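PDB 5J92: putative alpha KG dependent 2,4-D dioxygenase from Burkholderia xenovorans, which binds iron(II) and probably acts as a 2-oxoglutarate-dependent dioxygenase of the TfdA family. Local coordinates for residues 147-157 and 245-256. Numbering follows the deposited sequence.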
ATOM      1  N   GLY A 147       1.186  -2.819  18.518  1.00 22.54           N
ATOM      2  CA  GLY A 147       0.533  -4.101  18.667  1.00 22.74           C
ATOM      3  C   GLY A 147      -0.961  -4.081  18.464  1.00 24.21           C
ATOM      4  O   GLY A 147      -1.637  -5.044  18.835  1.00 23.81           O
ATOM      5  N   GLN A 148      -1.497  -3.019  17.866  1.00 20.85           N
ATOM      6  CA  GLN A 148      -2.913  -2.963  17.561  1.00 20.67           C
ATOM      7  C   GLN A 148      -3.270  -4.012  16.518  1.00 16.96           C
ATOM      8  O   GLN A 148      -2.434  -4.462  15.737  1.00 17.37           O
ATOM      9  CB  GLN A 148      -3.298  -1.575  17.026  1.00 19.61           C
ATOM     10  CG  GLN A 148      -3.014  -0.415  18.002  1.00 21.27           C
ATOM     11  CD  GLN A 148      -1.586   0.112  17.891  1.00 28.30           C
ATOM     12  OE1 GLN A 148      -0.736  -0.491  17.225  1.00 32.27           O
ATOM     13  NE2 GLN A 148      -1.306   1.214  18.586  1.00 27.14           N
ATOM     14  N   THR A 149      -4.518  -4.425  16.533  1.00 15.84           N
ATOM     15  CA  THR A 149      -5.099  -5.129  15.400  1.00 15.57           C
ATOM     16  C   THR A 149      -6.039  -4.147  14.713  1.00 15.51           C
ATOM     17  O   THR A 149      -6.840  -3.487  15.379  1.00 13.28           O
ATOM     18  CB  THR A 149      -5.853  -6.396  15.817  1.00 14.21           C
ATOM     19  OG1 THR A 149      -5.010  -7.217  16.622  1.00 19.75           O
ATOM     20  CG2 THR A 149      -6.253  -7.209  14.579  1.00 14.18           C
ATOM     21  N   GLN A 150      -5.895  -4.005  13.402  1.00 16.76           N
ATOM     22  CA  GLN A 150      -6.685  -3.066  12.630  1.00 15.05           C
ATOM     23  C   GLN A 150      -7.640  -3.823  11.719  1.00 16.18           C
ATOM     24  O   GLN A 150      -7.324  -4.917  11.237  1.00 14.49           O
ATOM     25  CB  GLN A 150      -5.786  -2.134  11.804  1.00 15.75           C
ATOM     26  CG  GLN A 150      -4.805  -1.340  12.649  1.00 17.16           C
ATOM     27  CD  GLN A 150      -4.084  -0.241  11.875  1.00 21.59           C
ATOM     28  OE1 GLN A 150      -3.834  -0.356  10.668  1.00 23.13           O
ATOM     29  NE2 GLN A 150      -3.747   0.841  12.578  1.00 22.83           N
ATOM     30  N   PHE A 151      -8.819  -3.236  11.501  1.00 13.71           N
ATOM     31  CA  PHE A 151      -9.891  -3.882  10.756  1.00 15.30           C
ATOM     32  C   PHE A 151     -10.406  -2.915   9.708  1.00 16.11           C
ATOM     33  O   PHE A 151     -10.725  -1.765  10.027  1.00 16.25           O
ATOM     34  CB  PHE A 151     -11.032  -4.332  11.683  1.00 15.28           C
ATOM     35  CG  PHE A 151     -10.599  -5.315  12.730  1.00 16.41           C
ATOM     36  CD1 PHE A 151     -10.583  -6.673  12.445  1.00 15.71           C
ATOM     37  CD2 PHE A 151     -10.180  -4.880  13.989  1.00 17.45           C
ATOM     38  CE1 PHE A 151     -10.173  -7.598  13.401  1.00 19.14           C
ATOM     39  CE2 PHE A 151      -9.767  -5.791  14.953  1.00 20.57           C
ATOM     40  CZ  PHE A 151      -9.763  -7.159  14.656  1.00 21.43           C
ATOM     41  N   ALA A 152     -10.500  -3.384   8.469  1.00 14.63           N
ATOM     42  CA  ALA A 152     -10.963  -2.572   7.355  1.00 14.73           C
ATOM     43  C   ALA A 152     -12.303  -3.100   6.866  1.00 13.18           C
ATOM     44  O   ALA A 152     -12.432  -4.290   6.546  1.00 13.40           O
ATOM     45  CB  ALA A 152      -9.932  -2.553   6.228  1.00 13.10           C
ATOM     46  N   ASP A 153     -13.296  -2.215   6.813  1.00 11.08           N
ATOM     47  CA  ASP A 153     -14.671  -2.604   6.486  1.00 11.74           C
ATOM     48  C   ASP A 153     -14.834  -2.727   4.970  1.00 12.17           C
ATOM     49  O   ASP A 153     -14.872  -1.715   4.261  1.00 14.98           O
ATOM     50  CB  ASP A 153     -15.643  -1.583   7.065  1.00 12.36           C
ATOM     51  CG  ASP A 153     -17.111  -2.028   6.957  1.00 15.58           C
ATOM     52  OD1 ASP A 153     -17.431  -2.902   6.110  1.00 13.28           O
ATOM     53  OD2 ASP A 153     -17.936  -1.479   7.731  1.00 16.56           O
ATOM     54  N   MET A 154     -14.927  -3.964   4.468  1.00 13.40           N
ATOM     55  CA  MET A 154     -15.101  -4.195   3.035  1.00 13.60           C
ATOM     56  C   MET A 154     -16.514  -3.879   2.539  1.00 14.32           C
ATOM     57  O   MET A 154     -16.713  -3.745   1.320  1.00 11.91           O
ATOM     58  CB  MET A 154     -14.762  -5.650   2.684  1.00 11.60           C
ATOM     59  CG  MET A 154     -13.310  -6.048   2.960  1.00 14.15           C
ATOM     60  SD  MET A 154     -12.128  -5.040   2.046  1.00 14.57           S
ATOM     61  CE  MET A 154     -11.630  -3.887   3.289  1.00 10.14           C
ATOM     62  N   ARG A 155     -17.503  -3.824   3.439  1.00 15.11           N
ATOM     63  CA  ARG A 155     -18.844  -3.381   3.049  1.00 14.78           C
ATOM     64  C   ARG A 155     -18.849  -1.881   2.787  1.00 14.58           C
ATOM     65  O   ARG A 155     -19.351  -1.417   1.753  1.00 14.57           O
ATOM     66  CB  ARG A 155     -19.860  -3.720   4.147  1.00 13.72           C
ATOM     67  CG  ARG A 155     -19.680  -5.087   4.783  1.00 11.65           C
ATOM     68  CD  ARG A 155     -20.416  -5.171   6.111  1.00 19.38           C
ATOM     69  NE  ARG A 155     -19.930  -4.146   7.050  1.00 18.89           N
ATOM     70  CZ  ARG A 155     -20.465  -3.888   8.242  1.00 18.45           C
ATOM     71  NH1 ARG A 155     -21.519  -4.584   8.674  1.00 15.90           N
ATOM     72  NH2 ARG A 155     -19.933  -2.939   9.016  1.00 11.37           N
ATOM     73  N   ALA A 156     -18.303  -1.107   3.736  1.00 12.85           N
ATOM     74  CA  ALA A 156     -18.207   0.334   3.569  1.00 13.43           C
ATOM     75  C   ALA A 156     -17.379   0.682   2.340  1.00 14.80           C
ATOM     76  O   ALA A 156     -17.720   1.604   1.590  1.00 16.06           O
ATOM     77  CB  ALA A 156     -17.592   0.966   4.828  1.00 12.29           C
ATOM     78  N   ALA A 157     -16.287  -0.052   2.115  1.00 11.89           N
ATOM     79  CA  ALA A 157     -15.465   0.207   0.940  1.00 15.09           C
ATOM     80  C   ALA A 157     -16.251  -0.054  -0.337  1.00 13.57           C
ATOM     81  O   ALA A 157     -16.169   0.722  -1.296  1.00 11.55           O
ATOM     82  CB  ALA A 157     -14.202  -0.655   0.978  1.00 13.08           C
ATOM     83  N   ALA A 245      -9.760   0.736  -0.149  1.00 11.05           N
ATOM     84  CA  ALA A 245     -10.513   0.108   0.933  1.00 12.76           C
ATOM     85  C   ALA A 245      -9.814   0.187   2.285  1.00 12.14           C
ATOM     86  O   ALA A 245     -10.426  -0.167   3.300  1.00 15.13           O
ATOM     87  CB  ALA A 245     -10.809  -1.358   0.589  1.00 14.30           C
ATOM     88  N   THR A 246      -8.549   0.590   2.332  1.00 14.74           N
ATOM     89  CA  THR A 246      -7.838   0.694   3.594  1.00 13.83           C
ATOM     90  C   THR A 246      -7.551   2.143   3.978  1.00 15.37           C
ATOM     91  O   THR A 246      -6.728   2.397   4.865  1.00 14.13           O
ATOM     92  CB  THR A 246      -6.557  -0.145   3.546  1.00 12.67           C
ATOM     93  OG1 THR A 246      -5.754   0.243   2.425  1.00 11.80           O
ATOM     94  CG2 THR A 246      -6.923  -1.630   3.401  1.00 11.50           C
ATOM     95  N   GLN A 247      -8.218   3.092   3.325  1.00 11.39           N
ATOM     96  CA  GLN A 247      -8.166   4.470   3.770  1.00 11.66           C
ATOM     97  C   GLN A 247      -8.764   4.573   5.168  1.00 10.78           C
ATOM     98  O   GLN A 247      -9.607   3.754   5.550  1.00 12.83           O
ATOM     99  CB  GLN A 247      -8.944   5.370   2.809  1.00 15.67           C
ATOM    100  CG  GLN A 247      -8.219   5.716   1.526  1.00 19.35           C
ATOM    101  CD  GLN A 247      -9.088   6.555   0.624  1.00 21.70           C
ATOM    102  OE1 GLN A 247      -8.929   7.770   0.564  1.00 25.08           O
ATOM    103  NE2 GLN A 247     -10.038   5.917  -0.066  1.00 21.63           N
ATOM    104  N   PRO A 248      -8.369   5.589   5.948  1.00 13.32           N
ATOM    105  CA  PRO A 248      -8.768   5.623   7.371  1.00 12.78           C
ATOM    106  C   PRO A 248     -10.274   5.601   7.602  1.00 13.77           C
ATOM    107  O   PRO A 248     -10.734   5.051   8.615  1.00  9.78           O
ATOM    108  CB  PRO A 248      -8.123   6.921   7.893  1.00 13.52           C
ATOM    109  CG  PRO A 248      -7.740   7.697   6.666  1.00 12.95           C
ATOM    110  CD  PRO A 248      -7.454   6.687   5.594  1.00 12.21           C
ATOM    111  N   GLN A 249     -11.063   6.161   6.686  1.00 13.07           N
ATOM    112  CA  GLN A 249     -12.506   6.149   6.897  1.00 12.21           C
ATOM    113  C   GLN A 249     -13.099   4.745   6.877  1.00 13.57           C
ATOM    114  O   GLN A 249     -14.259   4.585   7.273  1.00 14.12           O
ATOM    115  CB  GLN A 249     -13.198   7.041   5.856  1.00 13.02           C
ATOM    116  CG  GLN A 249     -13.057   6.601   4.393  1.00 11.28           C
ATOM    117  CD  GLN A 249     -11.903   7.309   3.681  1.00 14.37           C
ATOM    118  OE1 GLN A 249     -10.869   7.596   4.287  1.00 14.55           O
ATOM    119  NE2 GLN A 249     -12.081   7.597   2.387  1.00 14.07           N
ATOM    120  N   PHE A 250     -12.352   3.730   6.421  1.00 13.19           N
ATOM    121  CA  PHE A 250     -12.841   2.359   6.406  1.00 15.65           C
ATOM    122  C   PHE A 250     -12.182   1.495   7.473  1.00 15.51           C
ATOM    123  O   PHE A 250     -12.426   0.286   7.504  1.00 13.37           O
ATOM    124  CB  PHE A 250     -12.613   1.721   5.026  1.00 14.54           C
ATOM    125  CG  PHE A 250     -13.197   2.501   3.892  1.00 14.31           C
ATOM    126  CD1 PHE A 250     -14.529   2.906   3.915  1.00 14.52           C
ATOM    127  CD2 PHE A 250     -12.396   2.891   2.824  1.00 10.29           C
ATOM    128  CE1 PHE A 250     -15.054   3.640   2.871  1.00 15.11           C
ATOM    129  CE2 PHE A 250     -12.919   3.619   1.766  1.00 10.22           C
ATOM    130  CZ  PHE A 250     -14.257   3.998   1.793  1.00 13.49           C
ATOM    131  N   VAL A 251     -11.348   2.079   8.340  1.00 12.89           N
ATOM    132  CA  VAL A 251     -10.489   1.317   9.243  1.00 13.42           C
ATOM    133  C   VAL A 251     -10.806   1.646  10.697  1.00 13.91           C
ATOM    134  O   VAL A 251     -11.011   2.814  11.057  1.00 13.25           O
ATOM    135  CB  VAL A 251      -9.000   1.579   8.942  1.00 15.81           C
ATOM    136  CG1 VAL A 251      -8.111   0.944  10.026  1.00 16.08           C
ATOM    137  CG2 VAL A 251      -8.663   0.989   7.554  1.00 14.14           C
ATOM    138  N   TYR A 252     -10.863   0.599  11.522  1.00 16.20           N
ATOM    139  CA  TYR A 252     -10.884   0.700  12.977  1.00 16.15           C
ATOM    140  C   TYR A 252      -9.608   0.062  13.518  1.00 13.34           C
ATOM    141  O   TYR A 252      -9.296  -1.084  13.184  1.00 13.53           O
ATOM    142  CB  TYR A 252     -12.122   0.003  13.567  1.00 13.49           C
ATOM    143  CG  TYR A 252     -12.042  -0.282  15.060  1.00 13.16           C
ATOM    144  CD1 TYR A 252     -12.097   0.749  15.990  1.00 13.26           C
ATOM    145  CD2 TYR A 252     -11.909  -1.582  15.537  1.00 11.65           C
ATOM    146  CE1 TYR A 252     -12.029   0.485  17.350  1.00 14.00           C
ATOM    147  CE2 TYR A 252     -11.828  -1.858  16.905  1.00 12.18           C
ATOM    148  CZ  TYR A 252     -11.894  -0.811  17.803  1.00 12.90           C
ATOM    149  OH  TYR A 252     -11.821  -1.045  19.158  1.00 17.46           O
ATOM    150  N   SER A 253      -8.881   0.801  14.344  1.00 12.82           N
ATOM    151  CA  SER A 253      -7.657   0.319  14.976  1.00 16.28           C
ATOM    152  C   SER A 253      -7.959  -0.055  16.428  1.00 18.37           C
ATOM    153  O   SER A 253      -8.358   0.801  17.230  1.00 18.65           O
ATOM    154  CB  SER A 253      -6.563   1.390  14.894  1.00 16.86           C
ATOM    155  OG  SER A 253      -5.332   0.911  15.424  1.00 21.38           O
ATOM    156  N   HIS A 254      -7.805  -1.328  16.767  1.00 15.22           N
ATOM    157  CA  HIS A 254      -8.170  -1.773  18.104  1.00 14.95           C
ATOM    158  C   HIS A 254      -6.973  -1.663  19.037  1.00 16.98           C
ATOM    159  O   HIS A 254      -5.967  -2.366  18.853  1.00 17.50           O
ATOM    160  CB  HIS A 254      -8.702  -3.203  18.098  1.00 14.62           C
ATOM    161  CG  HIS A 254      -9.192  -3.648  19.438  1.00 14.68           C
ATOM    162  ND1 HIS A 254     -10.316  -3.106  20.030  1.00 14.81           N
ATOM    163  CD2 HIS A 254      -8.692  -4.542  20.321  1.00 14.90           C
ATOM    164  CE1 HIS A 254     -10.501  -3.673  21.209  1.00 15.41           C
ATOM    165  NE2 HIS A 254      -9.529  -4.546  21.410  1.00 16.61           N
ATOM    166  N   GLU A 255      -7.092  -0.792  20.047  1.00 18.34           N
ATOM    167  CA  GLU A 255      -6.126  -0.730  21.142  1.00 20.46           C
ATOM    168  C   GLU A 255      -6.476  -1.818  22.149  1.00 18.73           C
ATOM    169  O   GLU A 255      -7.525  -1.761  22.801  1.00 18.65           O
ATOM    170  CB  GLU A 255      -6.132   0.647  21.806  1.00 20.48           C
ATOM    171  CG  GLU A 255      -5.621   1.775  20.918  1.00 21.99           C
ATOM    172  CD  GLU A 255      -4.126   1.693  20.671  1.00 26.70           C
ATOM    173  OE1 GLU A 255      -3.425   0.950  21.394  1.00 31.78           O
ATOM    174  OE2 GLU A 255      -3.643   2.369  19.742  1.00 29.82           O
ATOM    175  N   TRP A 256      -5.598  -2.803  22.279  1.00 19.01           N
ATOM    176  CA  TRP A 256      -5.889  -3.980  23.081  1.00 16.98           C
ATOM    177  C   TRP A 256      -5.892  -3.665  24.570  1.00 20.48           C
ATOM    178  O   TRP A 256      -5.114  -2.842  25.062  1.00 21.04           O
ATOM    179  CB  TRP A 256      -4.857  -5.074  22.796  1.00 16.16           C
ATOM    180  CG  TRP A 256      -5.126  -5.785  21.525  1.00 15.21           C
ATOM    181  CD1 TRP A 256      -4.613  -5.500  20.288  1.00 14.90           C
ATOM    182  CD2 TRP A 256      -5.986  -6.911  21.360  1.00 17.31           C
ATOM    183  NE1 TRP A 256      -5.096  -6.405  19.358  1.00 18.91           N
ATOM    184  CE2 TRP A 256      -5.945  -7.276  19.995  1.00 18.65           C
ATOM    185  CE3 TRP A 256      -6.793  -7.649  22.237  1.00 20.14           C
ATOM    186  CZ2 TRP A 256      -6.690  -8.337  19.481  1.00 18.11           C
ATOM    187  CZ3 TRP A 256      -7.515  -8.718  21.731  1.00 21.59           C
ATOM    188  CH2 TRP A 256      -7.458  -9.046  20.357  1.00 18.74           C
TER
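W256 donates its indole NE1 to T149 OG1 at 2.9 Å, with the hydroxyl oxygen only 1° out of the ring plane; the threonine thus meets the indole's edge, while H254 CD2 covers one face. Beside it, Q148 and E255 run alongside each other, and Q148 NE2 reaches the syn side of E255 OE2 (2.9 Å) with amide and carboxylate planes nearly perpendicular (83°). Further along, strands 149-153 and 251-254 run antiparallel (162°), and F151 and Y252 exchange two 2.8 Å bonds, N to O each way; their side chains point the same way and touch at F151 CD2 and Y252 CD2. On the other face, Q150 NE2 donates to S253 OG (3.3 Å), while Q150 OE1 accepts from R272 NH2. At the strand's end, D153 N bonds F250 O, and A157 CA makes a CH-pi contact over one face of the F250 ring, 4.0 Å from its centroid. D153 N-caps the following helix: OD1 accepts from A156 N on one face of the carboxylate and R155 NE on the other, while R155 NH2 holds OD2, fixing its rotation. In this cupin-type core, strand 149-153 lies between 251-254 and 269-273; the latter carries iron ligand H271, which touches F151. Strands 50-53 and 261-265 pack on the F151 and H254 face.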